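Local coordinates for attaching and effacing protein, pathogenesis factor (Escherichia coli, PDB 4E9L) that is an intimin/invasin-family adhesin, probably presenting a string of immunoglobulin-like domains at the bacterial surface for attachment to host tissue, at residues L301-K306 and L391-A396. Sequence-based numbering, arbitrary orientation.
Sequences LVADNK and LVLNVA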
ATOM      1  N   LEU A 301      -1.969  27.695  27.978  1.00 18.97           N
ATOM      2  CA  LEU A 301      -0.741  27.976  28.691  1.00 16.75           C
ATOM      3  C   LEU A 301      -1.103  28.818  29.903  1.00 20.11           C
ATOM      4  O   LEU A 301      -1.737  29.856  29.745  1.00 19.90           O
ATOM      5  CB  LEU A 301       0.280  28.732  27.809  1.00 15.74           C
ATOM      6  CG  LEU A 301       1.618  29.060  28.522  1.00 18.89           C
ATOM      7  CD1 LEU A 301       2.411  27.757  28.864  1.00 19.03           C
ATOM      8  CD2 LEU A 301       2.468  29.992  27.696  1.00 17.48           C
ATOM      9  N   VAL A 302      -0.725  28.370  31.098  1.00 17.16           N
ATOM     10  CA  VAL A 302      -0.937  29.107  32.365  1.00 16.93           C
ATOM     11  C   VAL A 302       0.408  29.174  33.116  1.00 20.24           C
ATOM     12  O   VAL A 302       1.277  28.352  32.854  1.00 19.05           O
ATOM     13  CB  VAL A 302      -2.058  28.479  33.266  1.00 21.34           C
ATOM     14  CG1 VAL A 302      -3.416  28.467  32.558  1.00 22.09           C
ATOM     15  CG2 VAL A 302      -1.693  27.070  33.733  1.00 20.96           C
ATOM     16  N   ALA A 303       0.537  30.095  34.093  1.00 17.24           N
ATOM     17  CA  ALA A 303       1.698  30.235  34.964  1.00 17.14           C
ATOM     18  C   ALA A 303       1.180  30.093  36.389  1.00 20.57           C
ATOM     19  O   ALA A 303      -0.024  30.255  36.586  1.00 20.51           O
ATOM     20  CB  ALA A 303       2.331  31.615  34.761  1.00 18.74           C
ATOM     21  N   ASP A 304       2.037  29.739  37.367  1.00 17.49           N
ATOM     22  CA  ASP A 304       1.612  29.632  38.773  1.00 19.44           C
ATOM     23  C   ASP A 304       1.518  31.025  39.469  1.00 23.66           C
ATOM     24  O   ASP A 304       1.002  31.133  40.577  1.00 23.04           O
ATOM     25  CB  ASP A 304       2.498  28.642  39.575  1.00 22.33           C
ATOM     26  CG  ASP A 304       3.965  29.023  39.735  1.00 34.54           C
ATOM     27  OD1 ASP A 304       4.298  30.200  39.542  1.00 36.39           O
ATOM     28  OD2 ASP A 304       4.762  28.160  40.153  1.00 45.50           O
ATOM     29  N   ASN A 305       2.049  32.073  38.822  1.00 20.05           N
ATOM     30  CA  ASN A 305       2.028  33.450  39.331  1.00 19.95           C
ATOM     31  C   ASN A 305       1.872  34.394  38.135  1.00 26.37           C
ATOM     32  O   ASN A 305       2.733  34.407  37.255  1.00 25.25           O
ATOM     33  CB  ASN A 305       3.354  33.738  40.056  1.00 20.86           C
ATOM     34  CG  ASN A 305       3.435  35.049  40.828  1.00 35.14           C
ATOM     35  OD1 ASN A 305       2.520  35.876  40.826  1.00 24.52           O
ATOM     36  ND2 ASN A 305       4.532  35.240  41.537  1.00 25.19           N
ATOM     37  N   LYS A 306       0.790  35.190  38.107  1.00 24.62           N
ATOM     38  CA  LYS A 306       0.562  36.170  37.038  1.00 24.89           C
ATOM     39  C   LYS A 306       1.343  37.481  37.234  1.00 24.00           C
ATOM     40  O   LYS A 306       1.456  38.262  36.290  1.00 21.48           O
ATOM     41  CB  LYS A 306      -0.934  36.435  36.803  1.00 29.67           C
ATOM     42  CG  LYS A 306      -1.751  36.775  38.048  1.00 49.63           C
ATOM     43  CD  LYS A 306      -3.247  36.910  37.732  1.00 54.56           C
ATOM     44  CE  LYS A 306      -3.929  35.589  37.476  1.00 52.73           C
ATOM     45  NZ  LYS A 306      -5.339  35.775  37.067  1.00 46.90           N
ATOM     46  N   LEU A 391       0.186  34.036  26.778  1.00 16.21           N
ATOM     47  CA  LEU A 391       0.025  34.159  28.202  1.00 16.74           C
ATOM     48  C   LEU A 391       0.564  35.572  28.500  1.00 19.55           C
ATOM     49  O   LEU A 391       1.617  35.960  27.981  1.00 19.07           O
ATOM     50  CB  LEU A 391       0.855  33.076  28.915  1.00 17.18           C
ATOM     51  CG  LEU A 391       1.161  33.288  30.405  1.00 21.08           C
ATOM     52  CD1 LEU A 391      -0.090  33.302  31.248  1.00 21.33           C
ATOM     53  CD2 LEU A 391       2.107  32.235  30.901  1.00 21.89           C
ATOM     54  N   VAL A 392      -0.182  36.349  29.267  1.00 16.22           N
ATOM     55  CA  VAL A 392       0.229  37.720  29.587  1.00 16.66           C
ATOM     56  C   VAL A 392       0.568  37.802  31.068  1.00 21.35           C
ATOM     57  O   VAL A 392      -0.264  37.498  31.915  1.00 23.72           O
ATOM     58  CB  VAL A 392      -0.833  38.766  29.167  1.00 23.18           C
ATOM     59  CG1 VAL A 392      -0.429  40.181  29.612  1.00 24.10           C
ATOM     60  CG2 VAL A 392      -1.106  38.709  27.652  1.00 23.33           C
ATOM     61  N   LEU A 393       1.793  38.192  31.375  1.00 16.63           N
ATOM     62  CA  LEU A 393       2.229  38.375  32.751  1.00 17.49           C
ATOM     63  C   LEU A 393       2.553  39.858  32.996  1.00 21.76           C
ATOM     64  O   LEU A 393       2.905  40.580  32.059  1.00 20.72           O
ATOM     65  CB  LEU A 393       3.475  37.505  33.069  1.00 17.30           C
ATOM     66  CG  LEU A 393       3.384  35.992  32.803  1.00 21.34           C
ATOM     67  CD1 LEU A 393       4.740  35.304  33.040  1.00 20.44           C
ATOM     68  CD2 LEU A 393       2.301  35.324  33.654  1.00 20.98           C
ATOM     69  N   ASN A 394       2.415  40.310  34.246  1.00 19.35           N
ATOM     70  CA  ASN A 394       2.796  41.675  34.624  1.00 18.96           C
ATOM     71  C   ASN A 394       3.970  41.544  35.583  1.00 21.81           C
ATOM     72  O   ASN A 394       3.788  41.218  36.754  1.00 21.18           O
ATOM     73  CB  ASN A 394       1.600  42.422  35.225  1.00 24.13           C
ATOM     74  CG  ASN A 394       0.599  42.784  34.148  1.00 51.61           C
ATOM     75  OD1 ASN A 394       0.834  43.661  33.310  1.00 47.24           O
ATOM     76  ND2 ASN A 394      -0.491  42.051  34.075  1.00 48.67           N
ATOM     77  N   VAL A 395       5.194  41.709  35.065  1.00 17.45           N
ATOM     78  CA  VAL A 395       6.405  41.506  35.867  1.00 15.79           C
ATOM     79  C   VAL A 395       6.634  42.690  36.806  1.00 22.85           C
ATOM     80  O   VAL A 395       6.712  43.823  36.341  1.00 22.44           O
ATOM     81  CB  VAL A 395       7.645  41.161  34.993  1.00 17.32           C
ATOM     82  CG1 VAL A 395       8.838  40.738  35.857  1.00 16.28           C
ATOM     83  CG2 VAL A 395       7.309  40.055  33.987  1.00 17.04           C
ATOM     84  N   ALA A 396       6.738  42.408  38.121  1.00 20.20           N
ATOM     85  CA  ALA A 396       6.927  43.393  39.188  1.00 21.39           C
ATOM     86  C   ALA A 396       8.407  43.771  39.317  1.00 25.06           C
ATOM     87  O   ALA A 396       9.260  42.901  39.231  1.00 23.72           O
ATOM     88  CB  ALA A 396       6.403  42.823  40.501  1.00 22.25           C
TER
HETATM   89  O   HOH W   1      -0.650  39.950  35.918  1.00 37.78           O
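Leu301 and Leu391 face each other where strands 301-303 and 391-395 run nearly parallel, their directions 19° apart and their axes 7.5 Å apart at closest approach. The strands belong to different sheets of one immunoglobulin-like domain: Val302 pairs through its backbone with Thr317, Leu391 and Leu393 with Val377 and Leu375. Past Ala303 the first chain turns across to the second sheet, and Lys306 CA comes within 5.1 Å of Leu393 CA. There Asn394 N donates to Lys306 O (3.0 Å), a nearly straight bond with an N-H...O angle of 172°.

The two leucine side chains cross at about a right angle. In both, CG lies anti to the backbone N, beside the carbonyl carbon, and the branches meet between the strands, where CD2 of Leu301 rests on CB of Leu391 at 3.7 Å. Leu391 CD2 reaches farther, to Ala303 CB at 3.9 Å. Ala303 CB also meets CD2 of Leu393 and so touches both Leu391 and Leu393; Leu393 CD2 also lies against Asn305 O. Leu316 and Val377 extend the apolar packing into the two sheets. On the polar side, a water donates to Lys306 O and accepts from Asn394 ND2 (2.8 Å), giving this carbonyl a second donor, while the lysine chain leads away.

Chemically, the contact closes one edge of a beta-sandwich: aliphatic side chains pack between the two sheets at a margin that stays partly open to solvent, and a crossing backbone bond ties the loop to strand 391-395. Asn305 O, buried against the Leu393 methyl without a polar partner, is a probable local cost of this closure.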